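Local coordinates for protein putative glutathione S-transferase (Corynebacterium glutamicum, PDB 3M1G) that probably acts as a glutathione transferase of the ECM4-like, omega-related group, at residues Thr293-Ile298 and Pro319-Phe324; Phe53-Pro56 and Arg61-Leu64; Arg182-Pro187 and Glu227-Thr232. All blocks are in the same frame, centred on the assembly; numbering follows the deposited sequence. Where two conformers were deposited one is given.

Contact 1: residues Thr293-Ile298 and Pro319-Phe324; sequences TDFTEI and PDLSGF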
# COMPACT_ATOMS: atom_id res chain seq x y z
N THR A 293 -16.64 12.94 -4.89
CA THR A 293 -15.59 12.18 -4.20
C THR A 293 -14.58 13.17 -3.60
O THR A 293 -13.88 13.87 -4.36
CB THR A 293 -14.88 11.22 -5.15
OG1 THR A 293 -15.84 10.33 -5.73
CG2 THR A 293 -13.78 10.38 -4.43
N ASP A 294 -14.55 13.24 -2.27
CA ASP A 294 -13.62 14.11 -1.55
C ASP A 294 -12.55 13.25 -0.87
O ASP A 294 -12.79 12.64 0.19
CB ASP A 294 -14.36 14.99 -0.53
CG ASP A 294 -13.47 16.06 0.12
OD1 ASP A 294 -12.28 15.76 0.34
OD2 ASP A 294 -13.98 17.19 0.42
N PHE A 295 -11.39 13.17 -1.51
CA PHE A 295 -10.34 12.26 -1.04
C PHE A 295 -9.78 12.66 0.32
O PHE A 295 -9.43 11.80 1.12
CB PHE A 295 -9.22 12.15 -2.07
CG PHE A 295 -9.59 11.37 -3.29
CD1 PHE A 295 -9.71 10.00 -3.23
CD2 PHE A 295 -9.78 12.00 -4.51
CE1 PHE A 295 -10.01 9.28 -4.36
CE2 PHE A 295 -10.09 11.30 -5.62
CZ PHE A 295 -10.21 9.91 -5.55
N THR A 296 -9.74 13.96 0.61
CA THR A 296 -9.27 14.45 1.91
C THR A 296 -10.18 14.01 3.04
O THR A 296 -9.69 13.53 4.05
CB THR A 296 -9.10 15.97 1.92
OG1 THR A 296 -8.14 16.32 0.93
CG2 THR A 296 -8.63 16.50 3.30
N GLU A 297 -11.50 14.15 2.86
CA GLU A 297 -12.42 13.76 3.93
C GLU A 297 -12.48 12.27 4.06
O GLU A 297 -12.62 11.76 5.16
CB GLU A 297 -13.83 14.35 3.71
CG GLU A 297 -13.80 15.84 3.95
CD GLU A 297 -15.15 16.50 4.13
OE1 GLU A 297 -16.17 15.79 4.20
OE2 GLU A 297 -15.18 17.75 4.23
N ILE A 298 -12.37 11.55 2.96
CA ILE A 298 -12.28 10.07 3.05
C ILE A 298 -11.05 9.67 3.92
O ILE A 298 -11.22 8.98 4.94
CB ILE A 298 -12.20 9.44 1.63
CG1 ILE A 298 -13.55 9.58 0.91
CG2 ILE A 298 -11.71 7.96 1.66
CD1 ILE A 298 -13.45 9.33 -0.60
N PRO A 319 -1.70 7.75 -1.31
CA PRO A 319 -1.00 7.58 -2.55
C PRO A 319 -1.12 8.79 -3.48
O PRO A 319 -1.99 9.65 -3.29
CB PRO A 319 -1.72 6.39 -3.20
CG PRO A 319 -3.13 6.55 -2.71
CD PRO A 319 -2.97 7.01 -1.28
N ASP A 320 -0.28 8.82 -4.50
CA ASP A 320 -0.47 9.76 -5.59
C ASP A 320 -1.78 9.41 -6.32
O ASP A 320 -1.96 8.30 -6.82
CB ASP A 320 0.70 9.71 -6.53
CG ASP A 320 0.47 10.48 -7.83
OD1 ASP A 320 -0.27 11.47 -7.84
OD2 ASP A 320 1.04 10.07 -8.86
N LEU A 321 -2.68 10.37 -6.39
CA LEU A 321 -4.02 10.13 -6.98
C LEU A 321 -4.16 10.63 -8.42
O LEU A 321 -5.25 10.53 -9.04
CB LEU A 321 -5.07 10.84 -6.10
CG LEU A 321 -5.22 10.37 -4.65
CD1 LEU A 321 -6.07 11.39 -3.83
CD2 LEU A 321 -5.78 8.95 -4.59
N SER A 322 -3.07 11.16 -8.97
CA SER A 322 -3.15 11.87 -10.23
C SER A 322 -3.60 10.94 -11.37
O SER A 322 -4.18 11.40 -12.34
CB SER A 322 -1.81 12.58 -10.54
OG SER A 322 -0.82 11.62 -10.81
N GLY A 323 -3.40 9.63 -11.22
CA GLY A 323 -3.84 8.65 -12.20
C GLY A 323 -5.33 8.60 -12.49
O GLY A 323 -5.71 8.15 -13.55
N PHE A 324 -6.16 9.05 -11.54
CA PHE A 324 -7.61 9.02 -11.68
C PHE A 324 -8.09 9.81 -12.91
O PHE A 324 -9.14 9.51 -13.44
CB PHE A 324 -8.32 9.58 -10.42
CG PHE A 324 -8.61 8.54 -9.38
CD1 PHE A 324 -9.66 7.66 -9.51
CD2 PHE A 324 -7.78 8.40 -8.29
CE1 PHE A 324 -9.92 6.72 -8.55
CE2 PHE A 324 -8.04 7.43 -7.31
CZ PHE A 324 -9.09 6.60 -7.44
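A single phenylalanine, Phe-295, meets the segment Pro319-Phe324 in two different ways at once: a leucine methyl lies over a face of its ring, while the far end of the ring runs into a second aromatic. The methyl is CD1 of Leu-321, 4.0 Å from the centroid of the Phe-295 ring and 26° off the ring normal, a CH-pi contact shifted toward the CB end, where Leu-321 CD1 comes within 3.6 Å of Phe-295 CG. The opposite face of the same ring is covered from within its own segment by the methyl CG2 of Thr-293. The ring is thus held between two aliphatic groups. It reaches them with CG anti to the carbonyl carbon of Phe-295 (chi1 -73°), which continues the direction of CB toward the other segment.

Farther out, Phe-295 CZ sits over a face of the Phe-324 ring, off its centre and 3.7 Å from Phe-324 CE2. With centroids 5.2 Å apart and planes inclined at 44°, the two rings meet obliquely. Phe-324 also meets the rings of Phe-284 and Trp-277, and Val-253 of helix 243-253 touches both phenylalanines, which makes the site a buried aromatic cluster.

Aspartate carboxylates shape the backbone on both sides. Asp-294 caps the helix that carries Phe-295: its OD1 accepts from Glu-297 N at 3.1 Å, the nitrogen lying well above the carboxylate plane. Across the contact, Asp-320 OD1 accepts from Ser-322 N at 3.0 Å, an Asx turn leading into the 3-10 segment that carries Phe-324.

Helix 295-305, at the end of the all-helical C-terminal domain of this glutathione transferase fold, is therefore covered at its start by the chain that follows it, where it loops back, through apolar packing beside an Asp N-cap.

Contact 2: residues Phe53-Pro56 and Arg61-Leu64; sequences FHWP and RYRL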
# COMPACT_ATOMS: atom_id res chain seq x y z
N PHE A 53 -44.16 1.64 7.20
CA PHE A 53 -45.03 2.66 6.66
C PHE A 53 -44.49 3.15 5.34
O PHE A 53 -43.29 3.15 5.11
CB PHE A 53 -45.14 3.85 7.62
CG PHE A 53 -45.89 3.57 8.90
CD1 PHE A 53 -45.30 2.88 9.94
CD2 PHE A 53 -47.17 4.03 9.07
CE1 PHE A 53 -46.01 2.64 11.12
CE2 PHE A 53 -47.86 3.81 10.24
CZ PHE A 53 -47.27 3.10 11.27
N HIS A 54 -45.39 3.55 4.45
CA HIS A 54 -45.02 4.15 3.17
C HIS A 54 -45.40 5.63 3.15
O HIS A 54 -46.54 6.01 3.50
CB HIS A 54 -45.70 3.44 2.01
CG HIS A 54 -45.09 2.11 1.67
ND1 HIS A 54 -45.60 1.29 0.69
CD2 HIS A 54 -44.07 1.43 2.25
CE1 HIS A 54 -44.88 0.18 0.64
NE2 HIS A 54 -43.95 0.24 1.58
N TRP A 55 -44.42 6.45 2.77
CA TRP A 55 -44.52 7.88 2.72
C TRP A 55 -44.62 8.30 1.23
O TRP A 55 -44.23 7.54 0.37
CB TRP A 55 -43.27 8.51 3.33
CG TRP A 55 -42.98 8.20 4.74
CD1 TRP A 55 -42.72 6.96 5.28
CD2 TRP A 55 -42.87 9.14 5.83
NE1 TRP A 55 -42.45 7.09 6.62
CE2 TRP A 55 -42.53 8.41 6.98
CE3 TRP A 55 -42.99 10.53 5.93
CZ2 TRP A 55 -42.33 9.02 8.25
CZ3 TRP A 55 -42.77 11.13 7.15
CH2 TRP A 55 -42.45 10.37 8.31
N PRO A 56 -45.12 9.50 0.96
CA PRO A 56 -45.31 9.96 -0.40
C PRO A 56 -44.11 10.65 -0.99
O PRO A 56 -43.48 11.46 -0.30
CB PRO A 56 -46.48 10.95 -0.28
CG PRO A 56 -46.31 11.52 1.08
CD PRO A 56 -45.80 10.38 1.93
N ARG A 61 -39.90 18.01 0.91
CA ARG A 61 -40.32 17.44 2.20
C ARG A 61 -39.16 16.72 2.92
O ARG A 61 -39.12 16.71 4.16
CB ARG A 61 -41.48 16.47 2.03
CG ARG A 61 -42.08 15.94 3.35
CD ARG A 61 -43.39 15.21 3.12
NE ARG A 61 -43.94 14.61 4.35
CZ ARG A 61 -45.13 14.02 4.43
NH1 ARG A 61 -45.93 13.92 3.36
NH2 ARG A 61 -45.52 13.49 5.58
N TYR A 62 -38.25 16.13 2.16
CA TYR A 62 -37.23 15.25 2.72
C TYR A 62 -35.80 15.73 2.47
O TYR A 62 -35.50 16.43 1.48
CB TYR A 62 -37.37 13.84 2.12
CG TYR A 62 -38.76 13.29 2.15
CD1 TYR A 62 -39.32 12.83 3.34
CD2 TYR A 62 -39.55 13.28 0.99
CE1 TYR A 62 -40.58 12.34 3.38
CE2 TYR A 62 -40.82 12.79 1.00
CZ TYR A 62 -41.36 12.33 2.19
OH TYR A 62 -42.64 11.82 2.21
N ARG A 63 -34.91 15.32 3.38
CA ARG A 63 -33.49 15.63 3.31
C ARG A 63 -32.68 14.34 3.33
O ARG A 63 -32.94 13.45 4.14
CB ARG A 63 -33.08 16.51 4.50
CG ARG A 63 -31.57 16.78 4.62
CD ARG A 63 -31.27 17.72 5.80
NE ARG A 63 -31.79 19.02 5.45
CZ ARG A 63 -31.06 20.03 4.98
NH1 ARG A 63 -29.73 19.95 4.89
NH2 ARG A 63 -31.67 21.16 4.66
N LEU A 64 -31.70 14.25 2.42
CA LEU A 64 -30.73 13.17 2.45
C LEU A 64 -29.59 13.59 3.38
O LEU A 64 -28.96 14.62 3.19
CB LEU A 64 -30.19 12.86 1.06
CG LEU A 64 -29.11 11.78 0.96
CD1 LEU A 64 -29.68 10.41 1.38
CD2 LEU A 64 -28.53 11.75 -0.49
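The contact joins the middle strand, 53-56, of a small three-stranded N-terminal sheet to the start of strand 62-66, a central strand of the four-stranded sheet in the thioredoxin-like domain. Tyr-62 reaches across to Pro-56, its OH donating a hydrogen bond of 2.7 Å to Pro-56 O. The bond meets the carbonyl at a C=O...O angle of 141°, with the hydroxyl tilted out of the carbonyl plane. Pro-56 O lies near the plane of the phenol ring, at its edge.

Another edge contact comes from the indole of Trp-55, whose CE3 approaches Tyr-62 CE1 at 3.9 Å, close to the plane of the tyrosine ring. Trp-55 CB lies 3.6 Å from Tyr-62 OH, and Pro-56 CD approaches the same oxygen at 3.5 Å, so that the phenol oxygen is flanked by both.

Arg-61 runs alongside Tyr-62 and lays its CG over the centre of the phenol ring. With CG anti to the backbone N (chi1 -174°) and the chain fully extended beyond it, the guanidinium is carried out to the far strand. There Arg-61 NH1 touches Pro-56 CG at 3.3 Å, and Arg-61 NH2 lies 3.9 Å from Trp-55 CE3, with ring and guanidinium planes 68° apart.

The charged end has firmer partners elsewhere: salt bridges to Glu-58, in the connection between the two strands, and to Glu-143 of the thioredoxin-like sheet. Asp-33 likewise takes the indole NH of Trp-55. No backbone-to-backbone bond joins the segments; the link is made by side-chain packing and one side-chain-to-carbonyl bond, and it sets a small N-terminal sheet against the first strand of a thioredoxin-like domain, the part that probably binds glutathione.

Contact 3: residues Arg182-Pro187 and Glu227-Thr232; sequences REEMAP and EDRLST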
# COMPACT_ATOMS: atom_id res chain seq x y z
N ARG A 182 -32.65 -6.66 -13.91
CA ARG A 182 -32.81 -6.72 -12.44
C ARG A 182 -32.54 -8.11 -11.86
O ARG A 182 -31.89 -8.25 -10.81
CB ARG A 182 -34.20 -6.25 -12.00
CG ARG A 182 -34.42 -4.77 -12.18
CD ARG A 182 -35.81 -4.30 -11.75
NE ARG A 182 -36.03 -3.01 -12.38
CZ ARG A 182 -37.20 -2.44 -12.62
NH1 ARG A 182 -38.32 -3.02 -12.24
NH2 ARG A 182 -37.26 -1.27 -13.27
N GLU A 183 -33.02 -9.13 -12.56
CA GLU A 183 -32.81 -10.51 -12.15
C GLU A 183 -31.37 -10.94 -12.14
O GLU A 183 -30.95 -11.53 -11.19
CB GLU A 183 -33.56 -11.51 -13.06
CG GLU A 183 -34.87 -11.91 -12.52
CD GLU A 183 -35.47 -13.18 -13.19
OE1 GLU A 183 -36.70 -13.26 -13.16
OE2 GLU A 183 -34.75 -14.09 -13.71
N GLU A 184 -30.62 -10.72 -13.22
CA GLU A 184 -29.18 -11.06 -13.22
C GLU A 184 -28.41 -10.14 -12.29
O GLU A 184 -27.40 -10.53 -11.77
CB GLU A 184 -28.51 -11.00 -14.61
CG GLU A 184 -27.00 -11.48 -14.62
CD GLU A 184 -26.18 -10.97 -15.82
OE1 GLU A 184 -26.77 -10.40 -16.76
OE2 GLU A 184 -24.94 -11.13 -15.81
N MSE A 185 -28.90 -8.93 -12.07
CA MSE A 185 -28.16 -7.97 -11.24
C MSE A 185 -28.16 -8.39 -9.76
O MSE A 185 -27.19 -8.11 -9.02
CB MSE A 185 -28.74 -6.56 -11.38
CG MSE A 185 -27.75 -5.47 -11.08
SE MSE A 185 -28.44 -3.63 -11.23
CE MSE A 185 -29.22 -3.74 -13.03
N ALA A 186 -29.23 -9.05 -9.31
CA ALA A 186 -29.38 -9.30 -7.90
C ALA A 186 -28.20 -10.12 -7.34
O ALA A 186 -27.58 -9.71 -6.36
CB ALA A 186 -30.79 -9.96 -7.53
N PRO A 187 -27.87 -11.27 -7.95
CA PRO A 187 -26.75 -12.00 -7.34
C PRO A 187 -25.38 -11.32 -7.46
O PRO A 187 -24.54 -11.46 -6.56
CB PRO A 187 -26.73 -13.35 -8.09
CG PRO A 187 -27.64 -13.17 -9.26
CD PRO A 187 -28.62 -12.11 -8.89
N GLU A 227 -12.36 -8.53 -11.88
CA GLU A 227 -11.35 -8.20 -12.88
C GLU A 227 -11.63 -9.01 -14.16
O GLU A 227 -11.58 -8.49 -15.29
CB GLU A 227 -9.96 -8.50 -12.31
CG GLU A 227 -8.82 -8.44 -13.32
CD GLU A 227 -8.51 -7.03 -13.74
OE1 GLU A 227 -8.94 -6.09 -13.02
OE2 GLU A 227 -7.82 -6.87 -14.78
N ASP A 228 -11.98 -10.27 -13.98
CA ASP A 228 -12.34 -11.11 -15.12
C ASP A 228 -13.70 -10.76 -15.72
O ASP A 228 -13.86 -10.77 -16.94
CB ASP A 228 -12.33 -12.58 -14.71
CG ASP A 228 -12.65 -13.53 -15.88
OD1 ASP A 228 -11.86 -13.62 -16.84
OD2 ASP A 228 -13.70 -14.16 -15.86
N ARG A 229 -14.70 -10.45 -14.90
CA ARG A 229 -16.00 -10.06 -15.43
C ARG A 229 -15.89 -8.80 -16.32
O ARG A 229 -16.55 -8.68 -17.36
CB ARG A 229 -16.98 -9.80 -14.28
CG ARG A 229 -18.40 -9.60 -14.74
CD ARG A 229 -19.37 -9.41 -13.60
NE ARG A 229 -20.67 -9.02 -14.12
CZ ARG A 229 -21.63 -9.86 -14.50
NH1 ARG A 229 -21.47 -11.17 -14.38
NH2 ARG A 229 -22.76 -9.37 -14.98
N LEU A 230 -15.08 -7.85 -15.88
CA LEU A 230 -14.91 -6.57 -16.56
C LEU A 230 -13.87 -6.62 -17.69
O LEU A 230 -13.62 -5.61 -18.33
CB LEU A 230 -14.55 -5.48 -15.53
CG LEU A 230 -15.66 -5.08 -14.56
CD1 LEU A 230 -15.13 -4.26 -13.38
CD2 LEU A 230 -16.75 -4.31 -15.32
N SER A 231 -13.31 -7.80 -17.96
CA SER A 231 -12.47 -7.93 -19.14
C SER A 231 -13.30 -7.99 -20.44
O SER A 231 -12.79 -7.65 -21.50
CB SER A 231 -11.56 -9.17 -19.05
OG SER A 231 -12.36 -10.34 -19.21
N THR A 232 -14.56 -8.42 -20.36
CA THR A 232 -15.39 -8.52 -21.56
C THR A 232 -16.65 -7.61 -21.58
O THR A 232 -17.39 -7.63 -22.53
CB THR A 232 -15.85 -9.96 -21.79
OG1 THR A 232 -16.64 -10.39 -20.68
CG2 THR A 232 -14.63 -10.92 -22.03
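Glu-184 and Arg-229 form a salt bridge through a nearly straight hydrogen bond, Arg-229 NH2 to Glu-184 OE2 at 2.9 Å with an N-H...O angle of 178°. It ties the beginning of helix 182-197 to the end of helix 209-229, two long helices of the all-helical C-terminal domain of the glutathione transferase fold. The bridge belongs to the conformer of Glu-184 given; the side chain has a second modelled position, in which the bond is doubtful.

The two flat groups do not pair side by side. Glu-184 OE2 lies in the guanidinium plane, at its edge, but the nitrogen reaches that oxygen from 48° out of the carboxylate plane, and the planes are turned 66° against each other. A single N-H therefore carries the bond, Arg-229 NH1 staying 3.8 Å from Glu-184 OE2. Each side chain approaches from its own helix in the opposite direction to the other. Arg-229 reaches about halfway across because its chain is straight from CG to NE; at the torsion about CD-NE the guanidinium swings away from that line.

Arg-229 NE has a partner of its own, donating to Leu-236 O. Both side chains touch Met-237; Met-185, a selenomethionine, packs on helix 243-253.

Only 63 Å² is buried between the segments, which marks this as a polar contact at the surface, where solvent probably weakens the charge attraction. A type I turn runs from Arg-229 to Thr-232; just before it, Asp-228 O accepts from two donors, Ser-231 N at 3.2 Å and Ser-231 OG at 2.8 Å.

How the contacts relate
The three contacts lie apart in the fold, with no two touching; contacts 1 and 2 sit on opposite sides of the chain's centre. Contacts 1 and 2 are buried, contact 3 lies at the surface. Contacts 1 and 3 both involve the helical C-terminal domain but hold different helices, whereas contact 2 belongs to the thioredoxin-like part and the small N-terminal sheet. Chemistry follows place: contact 1 is wholly apolar across its segments, contact 2 mixes aromatic packing with a buried hydroxyl-to-carbonyl bond, and contact 3 rests on one ion pair. Contact 2 joins two sheets, contact 1 joins a helix start to a later loop, and contact 3 joins two helices.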